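Local structure of molybdenum cofactor carrier protein (Chlamydomonas reinhardtii, 2IZ6) at residues Asn29-Ala34 with Met58-Lys63; Gly38-Thr43 with Gly163-Val168; Gly64-Gly69 with Ser85-Ile90; Ala122-Ala127 with Lys145-Leu150. The protein probably binds the molybdenum cofactor and carries it, keeping it available to the proteins that need it. All coordinates share one frame; numbering follows the deposited sequence.

Interaction 1 of 4, residues Asn29-Ala34 with Met58-Lys63; sequences NQLVMA and MHEAMK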
loop_
_atom_site.group_PDB
_atom_site.type_symbol
_atom_site.label_atom_id
_atom_site.label_comp_id
_atom_site.label_asym_id
_atom_site.label_seq_id
_atom_site.Cartn_x
_atom_site.Cartn_y
_atom_site.Cartn_z
ATOM N N ASN A 29 -15.367 7.080 -28.754
ATOM C CA ASN A 29 -16.599 6.399 -28.382
ATOM C C ASN A 29 -16.595 6.050 -26.898
ATOM O O ASN A 29 -17.667 6.055 -26.247
ATOM C CB ASN A 29 -16.827 5.146 -29.257
ATOM C CG ASN A 29 -15.798 4.057 -29.028
ATOM O OD1 ASN A 29 -16.128 2.925 -28.595
ATOM N ND2 ASN A 29 -14.539 4.392 -29.263
ATOM N N GLN A 30 -15.402 5.700 -26.391
ATOM C CA GLN A 30 -15.228 5.392 -24.994
ATOM C C GLN A 30 -15.378 6.617 -24.093
ATOM O O GLN A 30 -15.981 6.535 -23.000
ATOM C CB GLN A 30 -13.932 4.626 -24.764
ATOM C CG GLN A 30 -13.954 3.302 -25.448
ATOM C CD GLN A 30 -12.593 2.626 -25.396
ATOM O OE1 GLN A 30 -11.555 3.276 -25.437
ATOM N NE2 GLN A 30 -12.604 1.313 -25.308
ATOM N N LEU A 31 -14.875 7.748 -24.522
ATOM C CA LEU A 31 -15.011 9.034 -23.808
ATOM C C LEU A 31 -16.493 9.406 -23.676
ATOM O O LEU A 31 -16.937 9.760 -22.583
ATOM C CB LEU A 31 -14.240 10.171 -24.529
ATOM C CG LEU A 31 -12.728 10.039 -24.536
ATOM C CD1 LEU A 31 -12.187 11.158 -25.378
ATOM C CD2 LEU A 31 -12.154 9.956 -23.079
ATOM N N VAL A 32 -17.244 9.231 -24.756
ATOM C CA VAL A 32 -18.653 9.563 -24.817
ATOM C C VAL A 32 -19.366 8.546 -23.890
ATOM O O VAL A 32 -20.217 8.956 -23.100
ATOM C CB VAL A 32 -19.217 9.420 -26.245
ATOM C CG1 VAL A 32 -20.741 9.539 -26.240
ATOM C CG2 VAL A 32 -18.584 10.435 -27.127
ATOM N N MET A 33 -19.108 7.272 -24.058
ATOM C CA MET A 33 -19.747 6.270 -23.165
ATOM C C MET A 33 -19.512 6.543 -21.694
ATOM O O MET A 33 -20.412 6.454 -20.872
ATOM C CB MET A 33 -19.344 4.858 -23.517
ATOM C CG MET A 33 -20.052 4.420 -24.843
ATOM S SD MET A 33 -20.089 2.622 -25.020
ATOM C CE MET A 33 -18.367 2.364 -24.790
ATOM N N ALA A 34 -18.272 6.895 -21.357
ATOM C CA ALA A 34 -17.939 7.222 -19.998
ATOM C C ALA A 34 -18.699 8.407 -19.443
ATOM O O ALA A 34 -19.240 8.350 -18.289
ATOM C CB ALA A 34 -16.433 7.400 -19.848
ATOM N N MET A 58 -12.004 8.276 -17.003
ATOM C CA MET A 58 -12.363 8.532 -15.584
ATOM C C MET A 58 -12.807 10.003 -15.406
ATOM O O MET A 58 -13.785 10.285 -14.723
ATOM C CB MET A 58 -11.197 8.090 -14.677
ATOM C CG MET A 58 -11.072 6.593 -14.783
ATOM S SD MET A 58 -10.040 5.802 -13.542
ATOM C CE MET A 58 -8.606 6.497 -14.112
ATOM N N HIS A 59 -12.129 10.912 -16.095
ATOM C CA HIS A 59 -12.499 12.309 -16.063
ATOM C C HIS A 59 -13.854 12.546 -16.719
ATOM O O HIS A 59 -14.685 13.267 -16.233
ATOM C CB HIS A 59 -11.411 13.141 -16.708
ATOM C CG HIS A 59 -11.718 14.603 -16.745
ATOM N ND1 HIS A 59 -11.968 15.362 -15.616
ATOM C CD2 HIS A 59 -11.845 15.437 -17.798
ATOM C CE1 HIS A 59 -12.240 16.605 -15.982
ATOM N NE2 HIS A 59 -12.141 16.687 -17.298
ATOM N N GLU A 60 -14.095 11.870 -17.827
ATOM C CA GLU A 60 -15.402 11.992 -18.484
ATOM C C GLU A 60 -16.545 11.515 -17.616
ATOM O O GLU A 60 -17.585 12.166 -17.594
ATOM C CB GLU A 60 -15.431 11.280 -19.838
ATOM C CG GLU A 60 -14.625 12.015 -20.931
ATOM C CD GLU A 60 -15.270 13.334 -21.284
ATOM O OE1 GLU A 60 -16.483 13.485 -21.089
ATOM O OE2 GLU A 60 -14.543 14.249 -21.727
ATOM N N ALA A 61 -16.340 10.389 -16.946
ATOM C CA ALA A 61 -17.333 9.873 -16.060
ATOM C C ALA A 61 -17.617 10.912 -14.951
ATOM O O ALA A 61 -18.781 11.173 -14.548
ATOM C CB ALA A 61 -16.881 8.554 -15.540
ATOM N N MET A 62 -16.542 11.512 -14.452
ATOM C CA MET A 62 -16.634 12.449 -13.338
ATOM C C MET A 62 -17.379 13.716 -13.742
ATOM O O MET A 62 -18.146 14.273 -12.957
ATOM C CB MET A 62 -15.238 12.802 -12.819
ATOM C CG MET A 62 -14.474 11.624 -12.238
ATOM S SD MET A 62 -13.748 11.989 -10.629
ATOM C CE MET A 62 -15.153 12.701 -9.776
ATOM N N LYS A 63 -17.149 14.166 -14.971
ATOM C CA LYS A 63 -17.844 15.326 -15.499
ATOM C C LYS A 63 -19.308 15.057 -15.684
ATOM O O LYS A 63 -20.174 15.904 -15.443
ATOM C CB LYS A 63 -17.246 15.712 -16.835
ATOM C CG LYS A 63 -15.918 16.394 -16.694
ATOM C CD LYS A 63 -15.553 17.162 -17.999
ATOM C CE LYS A 63 -15.192 16.201 -19.153
ATOM N NZ LYS A 63 -15.092 16.879 -20.476
#
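Beside L31, the E60 carboxylate is the main flat group of this contact: K63 NZ comes at OE2 from above its plane, about 39° out of it, while OE1 stands 4.0 Å from L31 O. The nearby H59 ring has K63 CG over one face, offset toward the rim. The two helices belong to the layer on one side of a Rossmann-like parallel α/β sheet. Helix 28-43 makes the β-α-β crossover from strand 15-19 to strand 47-51, and helix 57-67 makes the next one, to strand 72-76. Their segments run roughly side by side, the axes 8.0 Å apart at the closest and crossing at -32°.

L31 and E60 meet on the outer side of this seam. CD2 of L31 lies 3.9 Å from E60 CG, so the leucine packs on the aliphatic part of the glutamate while the glutamate's charged end goes on to K63. The E60 chain starts beside its own backbone N and bends again at chi2 (-67°), which turns the carboxylate toward K63. There OE2 forms a salt bridge of 3.0 Å with K63 NZ, within the same helix and one turn on.

Nearer the sheet the helices touch through small residues. A34 CB sits 4.0 Å from E60 CB, and A61 continues down onto L48 and V18 of the strands. With only methyl groups here the backbones come close: A34 and A61 have their CA atoms 4.8 Å apart, and A61 CA directs a C-H at A34 O over 3.3 Å.

Interaction 2 of 4, residues Gly38-Thr43 with Gly163-Val168; sequences GKQIAT and GAIAAV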
loop_
_atom_site.group_PDB
_atom_site.type_symbol
_atom_site.label_atom_id
_atom_site.label_comp_id
_atom_site.label_asym_id
_atom_site.label_seq_id
_atom_site.Cartn_x
_atom_site.Cartn_y
_atom_site.Cartn_z
ATOM N N GLY A 38 -21.420 8.157 -16.406
ATOM C CA GLY A 38 -21.347 9.076 -15.253
ATOM C C GLY A 38 -22.667 9.768 -14.965
ATOM O O GLY A 38 -23.193 9.783 -13.822
ATOM N N LYS A 39 -23.298 10.247 -16.012
ATOM C CA LYS A 39 -24.664 10.898 -15.939
ATOM C C LYS A 39 -25.646 9.965 -15.333
ATOM O O LYS A 39 -26.327 10.346 -14.420
ATOM C CB LYS A 39 -25.091 11.404 -17.351
ATOM C CG LYS A 39 -24.378 12.543 -17.831
ATOM C CD LYS A 39 -25.191 13.111 -19.020
ATOM C CE LYS A 39 -24.342 13.583 -20.153
ATOM N NZ LYS A 39 -25.244 13.721 -21.399
ATOM N N GLN A 40 -25.667 8.717 -15.779
ATOM C CA GLN A 40 -26.701 7.778 -15.392
ATOM C C GLN A 40 -26.453 7.333 -14.025
ATOM O O GLN A 40 -27.390 7.114 -13.254
ATOM C CB GLN A 40 -26.781 6.658 -16.429
ATOM C CG GLN A 40 -27.240 7.180 -17.776
ATOM C CD GLN A 40 -28.602 7.889 -17.774
ATOM O OE1 GLN A 40 -29.506 7.569 -16.954
ATOM N NE2 GLN A 40 -28.790 8.799 -18.742
ATOM N N ILE A 41 -25.176 7.172 -13.664
ATOM C CA ILE A 41 -24.881 6.802 -12.294
ATOM C C ILE A 41 -25.435 7.851 -11.336
ATOM O O ILE A 41 -26.025 7.499 -10.331
ATOM C CB ILE A 41 -23.322 6.545 -12.081
ATOM C CG1 ILE A 41 -22.933 5.252 -12.795
ATOM C CG2 ILE A 41 -22.860 6.698 -10.644
ATOM C CD1 ILE A 41 -21.443 5.128 -12.989
ATOM N N ALA A 42 -25.141 9.089 -11.551
ATOM C CA ALA A 42 -25.651 10.166 -10.689
ATOM C C ALA A 42 -27.175 10.275 -10.645
ATOM O O ALA A 42 -27.764 10.488 -9.592
ATOM C CB ALA A 42 -25.103 11.420 -11.075
ATOM N N THR A 43 -27.767 10.052 -11.787
ATOM C CA THR A 43 -29.231 10.150 -11.945
ATOM C C THR A 43 -29.942 9.079 -11.142
ATOM O O THR A 43 -31.012 9.304 -10.585
ATOM C CB THR A 43 -29.616 10.059 -13.419
ATOM O OG1 THR A 43 -29.018 11.159 -14.185
ATOM C CG2 THR A 43 -31.140 10.049 -13.581
ATOM N N GLY A 163 -27.236 -0.937 -21.033
ATOM C CA GLY A 163 -27.036 -2.284 -20.561
ATOM C C GLY A 163 -26.196 -2.340 -19.314
ATOM O O GLY A 163 -26.492 -3.130 -18.384
ATOM N N ALA A 164 -25.165 -1.531 -19.283
ATOM C CA ALA A 164 -24.305 -1.405 -18.100
ATOM C C ALA A 164 -25.061 -0.947 -16.878
ATOM O O ALA A 164 -24.962 -1.524 -15.797
ATOM C CB ALA A 164 -23.074 -0.475 -18.434
ATOM N N ILE A 165 -25.888 0.101 -17.027
ATOM C CA ILE A 165 -26.695 0.624 -15.959
ATOM C C ILE A 165 -27.713 -0.414 -15.468
ATOM O O ILE A 165 -27.925 -0.604 -14.301
ATOM C CB ILE A 165 -27.350 1.970 -16.379
ATOM C CG1 ILE A 165 -26.276 3.050 -16.585
ATOM C CG2 ILE A 165 -28.472 2.397 -15.389
ATOM C CD1 ILE A 165 -25.585 3.520 -15.260
ATOM N N ALA A 166 -28.355 -1.105 -16.407
ATOM C CA ALA A 166 -29.284 -2.159 -16.040
ATOM C C ALA A 166 -28.604 -3.239 -15.271
ATOM O O ALA A 166 -29.191 -3.746 -14.311
ATOM C CB ALA A 166 -29.946 -2.731 -17.321
ATOM N N ALA A 167 -27.376 -3.618 -15.655
ATOM C CA ALA A 167 -26.604 -4.657 -14.914
ATOM C C ALA A 167 -26.309 -4.198 -13.480
ATOM O O ALA A 167 -26.534 -4.934 -12.511
ATOM C CB ALA A 167 -25.342 -5.018 -15.646
ATOM N N VAL A 168 -25.846 -2.960 -13.353
ATOM C CA VAL A 168 -25.572 -2.391 -12.064
ATOM C C VAL A 168 -26.868 -2.391 -11.198
ATOM O O VAL A 168 -26.857 -2.750 -10.056
ATOM C CB VAL A 168 -24.982 -0.985 -12.153
ATOM C CG1 VAL A 168 -24.795 -0.363 -10.738
ATOM C CG2 VAL A 168 -23.612 -0.993 -12.886
#
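The helical segments 38-43 and 163-168 keep their backbones well apart, the nearest CA atoms, those of Q40 and I165, being 7.2 Å from each other. One side chain bridges most of that distance. I165 points at the other helix and puts its CG1-CD1 branch against the start of the Q40 side chain, with CD1 3.6 Å from Q40 CB and CG1 equally near. CG1 begins beside the backbone N of I165, and a second bend at chi2 (-70°) brings CD1 round to the neighbouring I41, where it comes to 4.0 Å from the backbone N. I41 answers with its own CG1, and the two isoleucines pass each other at a slant.

Q40 contributes only the near, aliphatic part of its chain. Bent at chi2, the rest turns away from I165, and NE2 is taken by E36 OE2, one turn earlier in the same helix; the amide therefore takes no part in the contact with I165. At the end of helix 28-43, T43 OG1 turns back to K39 O, 2.8 Å away and above the carbonyl plane, and that oxygen also accepts from T43 N.

Below the isoleucines is the sheet. I41 rests on I16 and V18, V168 reaches I16, V110 and V112, and I165 also touches H44. The contact thus sets the first crossover helix beside the C-terminal helix over strands 15-19 and 110-114, the switch point of a Rossmann-like sheet, where the strand order turns from one half to the other.

Interaction 3 of 4, residues Gly64-Gly69 with Ser85-Ile90; sequences GAKEAG and SDAVDI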
loop_
_atom_site.group_PDB
_atom_site.type_symbol
_atom_site.label_atom_id
_atom_site.label_comp_id
_atom_site.label_asym_id
_atom_site.label_seq_id
_atom_site.Cartn_x
_atom_site.Cartn_y
_atom_site.Cartn_z
ATOM N N GLY A 64 -19.608 13.865 -16.174
ATOM C CA GLY A 64 -20.984 13.430 -16.359
ATOM C C GLY A 64 -21.806 13.340 -15.088
ATOM O O GLY A 64 -22.925 13.836 -15.011
ATOM N N ALA A 65 -21.214 12.736 -14.059
ATOM C CA ALA A 65 -21.882 12.607 -12.774
ATOM C C ALA A 65 -22.121 13.975 -12.157
ATOM O O ALA A 65 -23.189 14.236 -11.596
ATOM C CB ALA A 65 -20.991 11.800 -11.853
ATOM N N LYS A 66 -21.131 14.877 -12.320
ATOM C CA LYS A 66 -21.255 16.208 -11.669
ATOM C C LYS A 66 -22.346 16.985 -12.376
ATOM O O LYS A 66 -23.185 17.658 -11.738
ATOM C CB LYS A 66 -19.910 16.929 -11.700
ATOM C CG LYS A 66 -19.825 18.399 -11.147
ATOM C CD LYS A 66 -20.270 18.589 -9.693
ATOM C CE LYS A 66 -19.946 17.450 -8.776
ATOM N NZ LYS A 66 -20.908 17.505 -7.618
ATOM N N GLU A 67 -22.402 16.876 -13.690
ATOM C CA GLU A 67 -23.457 17.554 -14.477
ATOM C C GLU A 67 -24.897 17.131 -14.099
ATOM O O GLU A 67 -25.836 17.947 -14.099
ATOM C CB GLU A 67 -23.215 17.313 -15.965
ATOM C CG GLU A 67 -24.221 17.999 -16.899
ATOM C CD GLU A 67 -24.106 17.568 -18.364
ATOM O OE1 GLU A 67 -23.219 16.755 -18.709
ATOM O OE2 GLU A 67 -24.929 18.045 -19.199
ATOM N N ALA A 68 -25.084 15.845 -13.803
ATOM C CA ALA A 68 -26.324 15.281 -13.372
ATOM C C ALA A 68 -26.584 15.441 -11.867
ATOM O O ALA A 68 -27.543 14.869 -11.323
ATOM C CB ALA A 68 -26.316 13.783 -13.768
ATOM N N GLY A 69 -25.717 16.187 -11.165
ATOM C CA GLY A 69 -25.899 16.430 -9.718
ATOM C C GLY A 69 -25.433 15.387 -8.749
ATOM O O GLY A 69 -25.795 15.439 -7.571
ATOM N N SER A 85 -9.725 18.218 -10.892
ATOM C CA SER A 85 -10.833 18.927 -11.524
ATOM C C SER A 85 -11.815 19.384 -10.492
ATOM O O SER A 85 -11.957 18.741 -9.446
ATOM C CB SER A 85 -11.569 18.015 -12.501
ATOM O OG SER A 85 -12.754 18.634 -12.978
ATOM N N ASP A 86 -12.507 20.473 -10.803
ATOM C CA ASP A 86 -13.587 20.956 -9.959
ATOM C C ASP A 86 -14.723 19.951 -9.982
ATOM O O ASP A 86 -15.628 19.995 -9.117
ATOM C CB ASP A 86 -14.068 22.331 -10.429
ATOM C CG ASP A 86 -12.972 23.371 -10.364
ATOM O OD1 ASP A 86 -12.406 23.563 -9.259
ATOM O OD2 ASP A 86 -12.649 23.975 -11.419
ATOM N N ALA A 87 -14.699 19.037 -10.944
ATOM C CA ALA A 87 -15.698 17.929 -10.950
ATOM C C ALA A 87 -15.541 16.885 -9.819
ATOM O O ALA A 87 -16.435 16.054 -9.637
ATOM C CB ALA A 87 -15.695 17.193 -12.259
ATOM N N VAL A 88 -14.390 16.873 -9.147
ATOM C CA VAL A 88 -14.187 15.975 -8.020
ATOM C C VAL A 88 -14.735 16.676 -6.746
ATOM O O VAL A 88 -14.331 17.780 -6.406
ATOM C CB VAL A 88 -12.708 15.691 -7.856
ATOM C CG1 VAL A 88 -12.441 14.822 -6.644
ATOM C CG2 VAL A 88 -12.162 15.046 -9.136
ATOM N N ASP A 89 -15.668 16.029 -6.062
ATOM C CA ASP A 89 -16.145 16.517 -4.792
ATOM C C ASP A 89 -15.198 16.167 -3.639
ATOM O O ASP A 89 -14.930 16.975 -2.794
ATOM C CB ASP A 89 -17.522 15.928 -4.482
ATOM C CG ASP A 89 -18.605 16.467 -5.368
ATOM O OD1 ASP A 89 -18.564 17.665 -5.685
ATOM O OD2 ASP A 89 -19.535 15.723 -5.711
ATOM N N ILE A 90 -14.792 14.907 -3.589
ATOM C CA ILE A 90 -14.042 14.323 -2.466
ATOM C C ILE A 90 -12.788 13.702 -3.043
ATOM O O ILE A 90 -12.855 12.622 -3.670
ATOM C CB ILE A 90 -14.868 13.279 -1.754
ATOM C CG1 ILE A 90 -16.168 13.887 -1.165
ATOM C CG2 ILE A 90 -14.048 12.591 -0.673
ATOM C CD1 ILE A 90 -17.159 12.860 -0.727
#
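K66 NZ meets the D89 carboxylate end-on between its oxygens, in a salt bridge that joins the end of helix 57-67 to the loop leading into strand 90-93. The stronger bond goes to OD2, at 2.9 Å on its syn lone pair, the side of the other oxygen; the one to OD1 is weak. Behind the ammonium group, K66 CE lies 3.4 Å from D89 OD1, and nearer the helix K66 CB packs on A87 CB at 4.3 Å. The lysine chain leaves its helix with CG opposite the backbone N (chi1 176°), then bends at chi2 and chi3, so it arches over A87 before NZ drops onto the aspartate. NZ has a further acceptor in G70 O. With an asparagine at D89, the lysine would probably be left without its countercharge, and its arched end could turn more freely.

Around this bridge, local turns fix both backbones. Helix 57-67 ends in a Schellman motif with G69, of positive phi, as its C-prime residue, in which G70 N bonds back to A65 O. Across from it, S85 OG accepts from A87 N over 2.8 Å in an ST turn, inside a type I turn from S85 to V88. T72 OG1 is hydrogen-bonded to both A87 O and D89 N, and I90 enters the sheet through backbone bonds to T72 and G74. Farther out, I90 packs against I90 of the second subunit, whose R12 NH2 gives a weak bond to V88 O.

Interaction 4 of 4, residues Ala122-Ala127 with Lys145-Leu150; sequences AEVALA and KFFTSL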
loop_
_atom_site.group_PDB
_atom_site.type_symbol
_atom_site.label_atom_id
_atom_site.label_comp_id
_atom_site.label_asym_id
_atom_site.label_seq_id
_atom_site.Cartn_x
_atom_site.Cartn_y
_atom_site.Cartn_z
ATOM N N ALA A 122 -5.718 -4.948 -14.246
ATOM C CA ALA A 122 -5.337 -5.333 -12.887
ATOM C C ALA A 122 -6.463 -5.082 -11.923
ATOM O O ALA A 122 -6.808 -5.854 -11.043
ATOM C CB ALA A 122 -4.094 -4.613 -12.425
ATOM N N GLU A 123 -7.086 -3.942 -12.027
ATOM C CA GLU A 123 -8.155 -3.622 -11.120
ATOM C C GLU A 123 -9.379 -4.524 -11.268
ATOM O O GLU A 123 -10.060 -4.870 -10.284
ATOM C CB GLU A 123 -8.555 -2.133 -11.205
ATOM C CG GLU A 123 -7.538 -1.153 -10.732
ATOM C CD GLU A 123 -6.874 -1.464 -9.360
ATOM O OE1 GLU A 123 -5.628 -1.349 -9.332
ATOM O OE2 GLU A 123 -7.574 -1.815 -8.383
ATOM N N VAL A 124 -9.697 -4.884 -12.491
ATOM C CA VAL A 124 -10.810 -5.797 -12.753
ATOM C C VAL A 124 -10.475 -7.182 -12.097
ATOM O O VAL A 124 -11.260 -7.832 -11.399
ATOM C CB VAL A 124 -11.096 -5.983 -14.245
ATOM C CG1 VAL A 124 -12.019 -7.147 -14.501
ATOM C CG2 VAL A 124 -11.642 -4.685 -14.788
ATOM N N ALA A 125 -9.239 -7.638 -12.331
ATOM C CA ALA A 125 -8.802 -8.925 -11.789
ATOM C C ALA A 125 -8.815 -8.903 -10.284
ATOM O O ALA A 125 -9.292 -9.883 -9.625
ATOM C CB ALA A 125 -7.452 -9.251 -12.269
ATOM N N LEU A 126 -8.397 -7.785 -9.666
ATOM C CA LEU A 126 -8.446 -7.682 -8.192
ATOM C C LEU A 126 -9.898 -7.621 -7.665
ATOM O O LEU A 126 -10.164 -8.074 -6.521
ATOM C CB LEU A 126 -7.571 -6.563 -7.687
ATOM C CG LEU A 126 -6.090 -6.818 -7.921
ATOM C CD1 LEU A 126 -5.149 -5.655 -7.533
ATOM C CD2 LEU A 126 -5.620 -8.069 -7.186
ATOM N N ALA A 127 -10.811 -7.002 -8.353
ATOM C CA ALA A 127 -12.232 -6.991 -8.026
ATOM C C ALA A 127 -12.735 -8.402 -8.033
ATOM O O ALA A 127 -13.421 -8.813 -7.127
ATOM C CB ALA A 127 -13.029 -6.139 -8.988
ATOM N N LYS A 145 -13.822 -12.479 -23.029
ATOM C CA LYS A 145 -13.671 -13.931 -22.920
ATOM C C LYS A 145 -12.735 -14.309 -21.762
ATOM O O LYS A 145 -13.031 -15.198 -20.966
ATOM C CB LYS A 145 -13.124 -14.508 -24.257
ATOM C CG LYS A 145 -14.183 -14.481 -25.352
ATOM C CD LYS A 145 -13.714 -15.115 -26.680
ATOM C CE LYS A 145 -14.301 -14.349 -27.941
ATOM N NZ LYS A 145 -15.394 -15.006 -28.793
ATOM N N PHE A 146 -11.639 -13.570 -21.613
ATOM C CA PHE A 146 -10.669 -13.836 -20.549
ATOM C C PHE A 146 -11.268 -13.645 -19.138
ATOM O O PHE A 146 -11.252 -14.556 -18.306
ATOM C CB PHE A 146 -9.418 -13.006 -20.736
ATOM C CG PHE A 146 -8.464 -13.122 -19.551
ATOM C CD1 PHE A 146 -7.832 -14.311 -19.264
ATOM C CD2 PHE A 146 -8.267 -12.042 -18.692
ATOM C CE1 PHE A 146 -6.951 -14.407 -18.126
ATOM C CE2 PHE A 146 -7.388 -12.117 -17.622
ATOM C CZ PHE A 146 -6.771 -13.275 -17.327
ATOM N N PHE A 147 -11.956 -12.513 -18.915
ATOM C CA PHE A 147 -12.479 -12.231 -17.585
ATOM C C PHE A 147 -13.610 -13.155 -17.313
ATOM O O PHE A 147 -13.796 -13.651 -16.206
ATOM C CB PHE A 147 -12.840 -10.703 -17.414
ATOM C CG PHE A 147 -11.625 -9.844 -17.305
ATOM C CD1 PHE A 147 -11.287 -8.968 -18.258
ATOM C CD2 PHE A 147 -10.756 -10.019 -16.239
ATOM C CE1 PHE A 147 -10.076 -8.232 -18.174
ATOM C CE2 PHE A 147 -9.564 -9.260 -16.147
ATOM C CZ PHE A 147 -9.245 -8.429 -17.101
ATOM N N THR A 148 -14.419 -13.448 -18.338
ATOM C CA THR A 148 -15.464 -14.472 -18.120
ATOM C C THR A 148 -14.893 -15.854 -17.754
ATOM O O THR A 148 -15.480 -16.559 -16.941
ATOM C CB THR A 148 -16.411 -14.607 -19.343
ATOM O OG1 THR A 148 -17.009 -13.343 -19.609
ATOM C CG2 THR A 148 -17.485 -15.709 -19.104
ATOM N N SER A 149 -13.774 -16.237 -18.315
ATOM C CA SER A 149 -13.111 -17.487 -17.863
ATOM C C SER A 149 -12.623 -17.425 -16.419
ATOM O O SER A 149 -12.558 -18.485 -15.784
ATOM C CB SER A 149 -11.909 -17.878 -18.752
ATOM O OG SER A 149 -10.745 -17.014 -18.638
ATOM N N LEU A 150 -12.223 -16.240 -15.926
ATOM C CA LEU A 150 -11.800 -16.103 -14.512
ATOM C C LEU A 150 -12.920 -16.325 -13.544
ATOM O O LEU A 150 -12.728 -16.946 -12.494
ATOM C CB LEU A 150 -11.145 -14.751 -14.175
ATOM C CG LEU A 150 -9.807 -14.440 -14.822
ATOM C CD1 LEU A 150 -9.289 -13.144 -14.316
ATOM C CD2 LEU A 150 -8.759 -15.552 -14.595
#
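The F147 ring lies between two groups, with V124 of helix 118-129 over one face and its own neighbour F146 over the other. V124 CG1 makes a CH-π contact, 3.7 Å from the ring centroid and 18° off the normal, leaning toward the CD2-CE2 side. It gets there because CG1 is the branch opposite the backbone N (chi1 167°), carried forward over the ring. On the far face F146 CD2 stands 3.9 Å above the ring centre. A125 meets F147 more loosely, its CB 4.4 Å from CE2, while the ring also touches M116, L136 of strand 134-137 and V155 of strand 155-158. A valine in place of F147 would probably open a gap between the two helices, leaving V124 CG1 and the F146 ring without the surface they both lie against.

The sandwich continues into the tetramer. F146 meets F146 of the third subunit with the ring planes about 15° apart, and each F147 meets the other chain's F146 edge-to-face, so four phenylalanines of two chains are packed together. A125 rests on P118 of that same subunit.

Helix 118-129 crosses from strand 110-114 to strand 134-137 and helix 141-150 from there to strand 155-158. Successive β-α-β crossovers of this kind, packing helices side by side on one face of a parallel sheet, are the mark of the Rossmann-like fold of the SLOG clan; here the layer also faces another subunit.

All four contacts hang on one parallel sheet, ordered 90-93, 72-76, 47-51, 15-19, 110-114, 134-137, 155-158. Interactions 1, 2 and 3 lie along one side of it: interaction 1 shares helix 28-43 with interaction 2 and helix 57-67 with interaction 3, the centres of both about 12 Å from its own. Interactions 2 and 3 also touch. Interaction 4 belongs to the opposite helix layer, its centre about 21 Å from interactions 1 and 2 and about 28 Å from interaction 3. Along the chain, interactions 1, 3 and 4 follow in series; the segments of 1 and 2 alternate, and interaction 2 encloses 3 and 4, tying both halves of the sheet. Interactions 3 and 4 border different subunits of the tetramer.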